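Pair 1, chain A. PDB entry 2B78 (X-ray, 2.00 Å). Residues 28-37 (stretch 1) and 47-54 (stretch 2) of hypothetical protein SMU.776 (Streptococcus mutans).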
# COMPACT_ATOMS: atom_id res chain seq x y z
N ASN A 28 -23.41 -18.29 -5.19
CA ASN A 28 -24.76 -17.83 -5.49
C ASN A 28 -25.36 -16.96 -4.40
O ASN A 28 -26.35 -17.33 -3.77
CB ASN A 28 -25.66 -19.04 -5.74
CG ASN A 28 -25.13 -19.93 -6.85
OD1 ASN A 28 -24.26 -20.78 -6.62
ND2 ASN A 28 -25.63 -19.72 -8.06
N LEU A 29 -24.76 -15.80 -4.18
CA LEU A 29 -25.24 -14.88 -3.16
C LEU A 29 -26.17 -13.83 -3.79
O LEU A 29 -25.78 -13.16 -4.74
CB LEU A 29 -24.05 -14.21 -2.47
CG LEU A 29 -24.26 -13.40 -1.18
CD1 LEU A 29 -24.94 -14.25 -0.12
CD2 LEU A 29 -22.91 -12.90 -0.68
N ASN A 30 -27.38 -13.70 -3.27
CA ASN A 30 -28.34 -12.74 -3.82
C ASN A 30 -28.46 -11.53 -2.92
O ASN A 30 -29.23 -10.60 -3.20
CB ASN A 30 -29.74 -13.36 -3.95
CG ASN A 30 -29.70 -14.74 -4.56
OD1 ASN A 30 -29.07 -14.97 -5.60
ND2 ASN A 30 -30.40 -15.68 -3.93
N LEU A 31 -27.71 -11.54 -1.82
CA LEU A 31 -27.74 -10.45 -0.85
C LEU A 31 -26.56 -9.50 -1.04
O LEU A 31 -25.55 -9.87 -1.65
CB LEU A 31 -27.68 -11.04 0.57
CG LEU A 31 -28.36 -12.39 0.82
CD1 LEU A 31 -28.05 -12.87 2.22
CD2 LEU A 31 -29.86 -12.26 0.61
N ASP A 32 -26.70 -8.28 -0.53
CA ASP A 32 -25.64 -7.28 -0.61
C ASP A 32 -25.93 -6.05 0.25
O ASP A 32 -27.08 -5.75 0.57
CB ASP A 32 -25.40 -6.86 -2.07
CG ASP A 32 -24.07 -6.16 -2.26
OD1 ASP A 32 -23.18 -6.35 -1.40
OD2 ASP A 32 -23.90 -5.43 -3.26
N ASN A 33 -24.87 -5.35 0.63
CA ASN A 33 -24.94 -4.15 1.46
C ASN A 33 -25.89 -4.23 2.65
O ASN A 33 -26.92 -3.56 2.69
CB ASN A 33 -25.30 -2.93 0.61
CG ASN A 33 -24.07 -2.19 0.12
OD1 ASN A 33 -23.23 -2.75 -0.59
ND2 ASN A 33 -23.96 -0.92 0.50
N GLN A 34 -25.51 -5.04 3.63
CA GLN A 34 -26.32 -5.21 4.83
C GLN A 34 -25.56 -6.11 5.78
O GLN A 34 -24.65 -6.83 5.38
CB GLN A 34 -27.68 -5.83 4.49
CG GLN A 34 -27.60 -7.18 3.79
CD GLN A 34 -28.96 -7.74 3.41
OE1 GLN A 34 -29.79 -8.06 4.26
NE2 GLN A 34 -29.21 -7.83 2.10
N VAL A 35 -25.93 -6.04 7.06
CA VAL A 35 -25.32 -6.89 8.07
C VAL A 35 -26.05 -8.22 8.01
O VAL A 35 -27.26 -8.26 7.81
CB VAL A 35 -25.48 -6.27 9.48
CG1 VAL A 35 -24.92 -7.21 10.53
CG2 VAL A 35 -24.77 -4.93 9.54
N VAL A 36 -25.31 -9.32 8.15
CA VAL A 36 -25.93 -10.64 8.12
C VAL A 36 -25.33 -11.48 9.22
O VAL A 36 -24.36 -11.07 9.87
CB VAL A 36 -25.71 -11.36 6.76
CG1 VAL A 36 -26.27 -10.52 5.62
CG2 VAL A 36 -24.22 -11.64 6.55
N GLN A 37 -25.93 -12.64 9.46
CA GLN A 37 -25.42 -13.56 10.46
C GLN A 37 -25.05 -14.81 9.69
O GLN A 37 -25.88 -15.37 8.97
CB GLN A 37 -26.48 -13.90 11.50
CG GLN A 37 -27.01 -12.71 12.27
CD GLN A 37 -27.92 -13.14 13.41
OE1 GLN A 37 -28.86 -13.91 13.21
NE2 GLN A 37 -27.64 -12.64 14.61
N GLY A 47 -20.97 -16.20 13.26
CA GLY A 47 -20.60 -14.81 13.46
C GLY A 47 -21.42 -13.76 12.76
O GLY A 47 -22.32 -14.06 11.98
N THR A 48 -21.10 -12.51 13.06
CA THR A 48 -21.78 -11.35 12.48
C THR A 48 -20.89 -10.85 11.35
O THR A 48 -19.67 -10.81 11.50
CB THR A 48 -21.95 -10.24 13.54
OG1 THR A 48 -22.76 -10.73 14.62
CG2 THR A 48 -22.63 -9.01 12.93
N ALA A 49 -21.49 -10.47 10.23
CA ALA A 49 -20.71 -9.98 9.10
C ALA A 49 -21.50 -8.96 8.29
O ALA A 49 -22.69 -8.75 8.53
CB ALA A 49 -20.32 -11.15 8.20
N TYR A 50 -20.84 -8.31 7.34
CA TYR A 50 -21.53 -7.37 6.48
C TYR A 50 -21.16 -7.67 5.03
O TYR A 50 -20.05 -8.11 4.74
CB TYR A 50 -21.21 -5.90 6.86
CG TYR A 50 -19.90 -5.31 6.36
CD1 TYR A 50 -19.70 -5.01 5.01
CD2 TYR A 50 -18.87 -5.01 7.25
CE1 TYR A 50 -18.52 -4.41 4.56
CE2 TYR A 50 -17.68 -4.40 6.82
CZ TYR A 50 -17.51 -4.11 5.48
OH TYR A 50 -16.36 -3.50 5.04
N LEU A 51 -22.13 -7.47 4.14
CA LEU A 51 -21.92 -7.72 2.73
C LEU A 51 -21.78 -6.43 1.96
O LEU A 51 -22.50 -5.47 2.20
CB LEU A 51 -23.09 -8.53 2.15
CG LEU A 51 -23.39 -9.90 2.76
CD1 LEU A 51 -24.58 -10.52 2.03
CD2 LEU A 51 -22.17 -10.79 2.65
N SER A 52 -20.84 -6.42 1.02
CA SER A 52 -20.61 -5.28 0.15
C SER A 52 -19.51 -5.70 -0.79
O SER A 52 -18.53 -6.33 -0.38
CB SER A 52 -20.18 -4.04 0.95
OG SER A 52 -20.17 -2.89 0.12
N LYS A 53 -19.66 -5.38 -2.07
CA LYS A 53 -18.67 -5.76 -3.05
C LYS A 53 -17.38 -4.97 -2.90
O LYS A 53 -17.39 -3.74 -2.80
CB LYS A 53 -19.24 -5.59 -4.46
CG LYS A 53 -20.04 -6.81 -4.92
CD LYS A 53 -20.79 -6.56 -6.22
CE LYS A 53 -22.14 -5.89 -5.98
NZ LYS A 53 -22.93 -5.74 -7.24
N GLN A 54 -16.27 -5.69 -2.86
CA GLN A 54 -14.95 -5.09 -2.72
C GLN A 54 -13.94 -5.95 -3.46
O GLN A 54 -13.38 -6.89 -2.90
CB GLN A 54 -14.56 -5.00 -1.24
CG GLN A 54 -13.27 -4.23 -0.98
CD GLN A 54 -12.98 -4.08 0.49
OE1 GLN A 54 -13.89 -3.90 1.30
NE2 GLN A 54 -11.70 -4.13 0.86
O HOH W 1 -21.81 -3.55 -2.98

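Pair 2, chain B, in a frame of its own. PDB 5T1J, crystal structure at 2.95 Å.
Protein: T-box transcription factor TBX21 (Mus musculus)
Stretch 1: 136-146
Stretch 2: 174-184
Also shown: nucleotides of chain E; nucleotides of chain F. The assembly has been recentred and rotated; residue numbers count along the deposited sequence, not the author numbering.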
# COMPACT_ATOMS: atom_id res chain seq x y z
N VAL B 136 3.55 -1.75 -11.09
CA VAL B 136 3.44 -1.58 -12.51
C VAL B 136 4.55 -0.59 -12.86
O VAL B 136 4.64 0.52 -12.33
CB VAL B 136 2.02 -1.12 -12.91
CG1 VAL B 136 1.72 0.17 -12.29
CG2 VAL B 136 1.89 -1.00 -14.40
N LEU B 137 5.46 -1.06 -13.71
CA LEU B 137 6.67 -0.32 -14.02
C LEU B 137 6.80 0.04 -15.48
O LEU B 137 6.17 -0.56 -16.33
CB LEU B 137 7.90 -1.09 -13.56
CG LEU B 137 8.01 -1.24 -12.04
CD1 LEU B 137 9.13 -2.12 -11.60
CD2 LEU B 137 8.24 0.15 -11.48
N GLN B 138 7.58 1.06 -15.77
CA GLN B 138 7.83 1.45 -17.15
C GLN B 138 9.05 0.71 -17.68
O GLN B 138 10.12 0.66 -17.03
CB GLN B 138 8.03 2.97 -17.24
CG GLN B 138 6.83 3.85 -17.09
CD GLN B 138 7.28 5.31 -17.17
OE1 GLN B 138 8.51 5.63 -17.30
NE2 GLN B 138 6.28 6.19 -17.33
N SER B 139 8.86 0.17 -18.87
CA SER B 139 9.92 -0.52 -19.56
C SER B 139 11.09 0.43 -19.73
O SER B 139 10.92 1.63 -19.98
CB SER B 139 9.43 -1.03 -20.89
OG SER B 139 10.54 -1.45 -21.65
N LEU B 140 12.27 -0.13 -19.57
CA LEU B 140 13.50 0.57 -19.90
C LEU B 140 13.68 1.83 -19.04
O LEU B 140 13.86 2.93 -19.57
CB LEU B 140 13.57 0.93 -21.40
CG LEU B 140 13.42 -0.24 -22.37
CD1 LEU B 140 13.14 0.24 -23.80
CD2 LEU B 140 14.62 -1.17 -22.32
N HIS B 141 13.62 1.66 -17.72
CA HIS B 141 13.96 2.74 -16.79
C HIS B 141 14.69 2.14 -15.60
O HIS B 141 14.59 0.93 -15.35
CB HIS B 141 12.70 3.50 -16.33
CG HIS B 141 12.05 4.30 -17.42
ND1 HIS B 141 11.46 3.71 -18.52
CD2 HIS B 141 11.87 5.63 -17.57
CE1 HIS B 141 10.97 4.65 -19.31
NE2 HIS B 141 11.20 5.82 -18.76
N LYS B 142 15.46 2.95 -14.87
CA LYS B 142 16.14 2.36 -13.72
C LYS B 142 15.49 2.86 -12.45
O LYS B 142 15.37 4.07 -12.19
CB LYS B 142 17.64 2.59 -13.70
CG LYS B 142 18.20 3.78 -12.91
CD LYS B 142 19.73 3.76 -13.02
CE LYS B 142 20.33 5.13 -13.32
NZ LYS B 142 21.77 5.00 -13.78
N TYR B 143 15.08 1.84 -11.70
CA TYR B 143 14.32 1.87 -10.47
C TYR B 143 15.11 1.38 -9.25
O TYR B 143 16.21 0.90 -9.37
CB TYR B 143 13.13 0.97 -10.66
CG TYR B 143 12.08 1.43 -11.62
CD1 TYR B 143 11.31 2.53 -11.33
CD2 TYR B 143 11.83 0.74 -12.80
CE1 TYR B 143 10.29 2.96 -12.20
CE2 TYR B 143 10.82 1.16 -13.68
CZ TYR B 143 10.04 2.28 -13.37
OH TYR B 143 9.03 2.74 -14.20
N GLN B 144 14.50 1.40 -8.08
CA GLN B 144 15.20 0.94 -6.89
C GLN B 144 14.24 0.54 -5.78
O GLN B 144 13.44 1.35 -5.30
CB GLN B 144 16.15 2.02 -6.39
CG GLN B 144 16.60 1.78 -4.97
CD GLN B 144 17.60 2.81 -4.54
OE1 GLN B 144 17.43 4.00 -4.82
NE2 GLN B 144 18.66 2.36 -3.88
N PRO B 145 14.30 -0.74 -5.39
CA PRO B 145 13.51 -1.26 -4.29
C PRO B 145 13.92 -0.54 -3.02
O PRO B 145 15.11 -0.28 -2.79
CB PRO B 145 13.91 -2.73 -4.23
CG PRO B 145 14.27 -3.06 -5.64
CD PRO B 145 14.98 -1.82 -6.13
N ARG B 146 12.91 -0.25 -2.20
CA ARG B 146 13.07 0.51 -0.98
C ARG B 146 12.05 -0.01 0.03
O ARG B 146 10.87 -0.09 -0.33
CB ARG B 146 12.86 1.99 -1.31
CG ARG B 146 13.10 2.92 -0.16
CD ARG B 146 12.86 4.37 -0.56
NE ARG B 146 11.47 4.55 -1.01
CZ ARG B 146 10.93 5.73 -1.31
NH1 ARG B 146 11.63 6.85 -1.19
NH2 ARG B 146 9.67 5.79 -1.71
N THR B 174 20.58 -2.99 -5.30
CA THR B 174 19.37 -3.66 -5.71
C THR B 174 18.69 -2.85 -6.79
O THR B 174 17.50 -3.08 -7.03
CB THR B 174 18.35 -3.86 -4.56
OG1 THR B 174 18.14 -2.61 -3.91
CG2 THR B 174 18.84 -4.87 -3.55
N GLN B 175 19.38 -1.86 -7.38
CA GLN B 175 18.76 -1.11 -8.49
C GLN B 175 18.43 -2.10 -9.58
O GLN B 175 18.86 -3.26 -9.50
CB GLN B 175 19.68 -0.01 -9.02
CG GLN B 175 20.16 0.96 -7.95
CD GLN B 175 20.62 2.27 -8.55
OE1 GLN B 175 20.56 2.48 -9.76
NE2 GLN B 175 21.15 3.15 -7.70
N PHE B 176 17.69 -1.68 -10.59
CA PHE B 176 17.57 -2.50 -11.79
C PHE B 176 16.89 -1.73 -12.87
O PHE B 176 16.63 -0.54 -12.78
CB PHE B 176 16.84 -3.84 -11.56
CG PHE B 176 15.43 -3.69 -11.11
CD1 PHE B 176 14.39 -3.49 -12.03
CD2 PHE B 176 15.13 -3.73 -9.76
CE1 PHE B 176 13.07 -3.32 -11.60
CE2 PHE B 176 13.82 -3.55 -9.36
CZ PHE B 176 12.81 -3.35 -10.29
N ILE B 177 16.64 -2.45 -13.95
CA ILE B 177 16.16 -1.87 -15.17
C ILE B 177 14.96 -2.68 -15.54
O ILE B 177 14.93 -3.89 -15.39
CB ILE B 177 17.29 -1.88 -16.26
CG1 ILE B 177 18.39 -0.94 -15.81
CG2 ILE B 177 16.79 -1.44 -17.65
CD1 ILE B 177 19.40 -0.59 -16.88
N ALA B 178 13.91 -2.03 -15.95
CA ALA B 178 12.77 -2.84 -16.29
C ALA B 178 12.86 -3.19 -17.73
O ALA B 178 12.90 -2.28 -18.57
CB ALA B 178 11.46 -2.10 -15.98
N VAL B 179 12.88 -4.46 -18.05
CA VAL B 179 12.93 -4.77 -19.47
C VAL B 179 11.87 -5.73 -19.88
O VAL B 179 11.42 -6.55 -19.08
CB VAL B 179 14.28 -5.32 -19.89
CG1 VAL B 179 15.32 -4.20 -19.87
CG2 VAL B 179 14.66 -6.49 -19.03
N THR B 180 11.41 -5.56 -21.11
CA THR B 180 10.44 -6.49 -21.65
C THR B 180 11.11 -7.79 -22.04
O THR B 180 10.44 -8.81 -22.20
CB THR B 180 9.75 -5.92 -22.86
OG1 THR B 180 9.37 -4.56 -22.60
CG2 THR B 180 8.51 -6.75 -23.18
N ALA B 181 12.43 -7.75 -22.20
CA ALA B 181 13.18 -8.95 -22.51
C ALA B 181 14.67 -8.67 -22.31
O ALA B 181 15.15 -7.57 -22.61
CB ALA B 181 12.90 -9.43 -23.95
N TYR B 182 15.42 -9.69 -21.89
CA TYR B 182 16.77 -9.46 -21.42
C TYR B 182 17.73 -8.94 -22.52
O TYR B 182 17.60 -9.25 -23.71
CB TYR B 182 17.32 -10.74 -20.81
CG TYR B 182 16.59 -11.28 -19.58
CD1 TYR B 182 16.68 -10.66 -18.33
CD2 TYR B 182 15.87 -12.46 -19.66
CE1 TYR B 182 16.01 -11.19 -17.20
CE2 TYR B 182 15.21 -12.99 -18.55
CZ TYR B 182 15.28 -12.35 -17.32
OH TYR B 182 14.59 -12.91 -16.24
N GLN B 183 18.68 -8.10 -22.09
CA GLN B 183 19.65 -7.53 -23.00
C GLN B 183 21.06 -8.16 -22.91
O GLN B 183 21.48 -8.93 -23.80
CB GLN B 183 19.67 -6.03 -22.75
CG GLN B 183 18.29 -5.43 -22.78
CD GLN B 183 17.60 -5.50 -24.15
OE1 GLN B 183 17.82 -6.43 -24.96
NE2 GLN B 183 16.70 -4.54 -24.40
N ASN B 184 21.83 -7.73 -21.91
CA ASN B 184 23.04 -8.43 -21.54
C ASN B 184 22.71 -9.92 -21.38
O ASN B 184 21.66 -10.27 -20.86
CB ASN B 184 23.65 -7.84 -20.26
CG ASN B 184 24.96 -8.54 -19.85
OD1 ASN B 184 25.09 -9.78 -19.93
ND2 ASN B 184 25.97 -7.74 -19.51
P DT E 4 8.97 -2.07 -24.58
OP1 DT E 4 8.35 -0.93 -23.88
OP2 DT E 4 10.14 -2.71 -23.95
O5' DT E 4 7.86 -3.20 -24.92
C5' DT E 4 6.75 -2.88 -25.71
C4' DT E 4 6.05 -4.14 -26.23
O4' DT E 4 6.92 -4.87 -27.08
C3' DT E 4 5.58 -5.14 -25.16
O3' DT E 4 4.13 -5.02 -25.04
C2' DT E 4 6.03 -6.52 -25.69
C1' DT E 4 6.49 -6.21 -27.11
N1 DT E 4 7.67 -7.08 -27.65
C2 DT E 4 7.42 -8.02 -28.64
O2 DT E 4 6.31 -8.22 -29.11
N3 DT E 4 8.53 -8.72 -29.07
C4 DT E 4 9.84 -8.58 -28.61
O4 DT E 4 10.78 -9.26 -29.06
C5 DT E 4 10.03 -7.57 -27.58
C7 DT E 4 11.40 -7.32 -27.00
C6 DT E 4 8.95 -6.88 -27.16
P DG F 17 13.65 -15.95 -16.63
OP1 DG F 17 14.73 -15.23 -15.92
OP2 DG F 17 12.44 -15.20 -16.97
O5' DG F 17 14.10 -16.49 -18.07
C5' DG F 17 15.15 -17.41 -18.21
C4' DG F 17 15.06 -18.11 -19.56
O4' DG F 17 13.78 -18.75 -19.74
C3' DG F 17 15.31 -17.23 -20.79
O3' DG F 17 16.35 -17.86 -21.59
C2' DG F 17 13.96 -17.18 -21.51
C1' DG F 17 13.27 -18.45 -21.03
N9 DG F 17 11.82 -18.35 -20.94
C8 DG F 17 11.10 -17.50 -20.13
N7 DG F 17 9.81 -17.65 -20.24
C5 DG F 17 9.66 -18.65 -21.19
C6 DG F 17 8.48 -19.23 -21.72
O6 DG F 17 7.32 -18.95 -21.44
N1 DG F 17 8.76 -20.22 -22.65
C2 DG F 17 10.03 -20.61 -23.03
N2 DG F 17 10.10 -21.59 -23.95
N3 DG F 17 11.15 -20.07 -22.54
C4 DG F 17 10.89 -19.11 -21.63

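A short antiparallel ladder fixes the backbone and leaves the side chains to settle the packing, as pair 1 and pair 2 illustrate. Fourteen central residues superpose with an RMSD of 1.0 Å. In each pair a loop leads into a strand that runs antiparallel to the second stretch, the two strand axes making an angle of 140° in pair 1 and 120° in pair 2.

The ladder matches bond for bond at its centre. In pair 1, A:Val36 N donates to A:Ala49 O (2.7 Å) and A:Ala49 N to A:Val36 O (3.0 Å); at the equivalent positions of pair 2, B:Tyr143 N donates to B:Phe176 O (3.0 Å) and B:Phe176 N to B:Tyr143 O (3.2 Å). One step along, A:Leu51 N reaches A:Gln34 O at 2.9 Å, just as B:Ala178 N reaches B:His141 O at 3.1 Å. Between these hydrogen bonds, A:Val35 faces A:Tyr50 and B:Lys142 faces B:Ile177, with CA atoms 4.1 and 4.5 Å apart respectively.

The face carrying A:Val36 and A:Ala49 shows how bulk can be redistributed. In pair 1 the second stretch reaches out with A:Leu51, which has 138 Å² covered by the first stretch. A:Leu51 CD1 lies 3.5 Å from A:Leu31 CB, 4.0 Å from A:Leu29 CD2 and 4.0 Å from A:Val36 CG1, while A:Ala49 remains small. Pair 2 reverses the sizes: A:Leu51 becomes B:Ala178 and A:Ala49 becomes B:Phe176. The phenyl ring now spans the first stretch, its edge meeting B:Leu137 CD1 (4.1 Å from B:Phe176 CZ) and B:Pro145 CG (3.8 Å from B:Phe176 CE2). B:Tyr143, larger than its counterpart A:Val36, brings CE2 to 4.0 Å from B:Ala178 CB, which lies at the tyrosine ring's edge. Thus the larger residue moves between neighbouring same-face positions of the second stretch, and the buried surface stays similar, 606 Å² in pair 1 and 696 Å² in pair 2.

At the loop end the matched polar positions serve different partners. In pair 1 a water donates to A:Asp32 OD2 (2.8 Å) and A:Asn33 OD1 (2.9 Å) and accepts from A:Lys53 N (3.0 Å), tying the loop to the strand. The counterparts of A:Asp32 and A:Lys53 are B:Ser139 and B:Thr180, whose hydroxyls converge on one DNA phosphate oxygen: B:Ser139 OG donates to OP2 of DT4 of chain E at 2.7 Å, and B:Thr180 OG1 to the same OP2 at a very short 2.4 Å. A water links the two stretches in one case; a phosphate in the other, fittingly for a transcription factor.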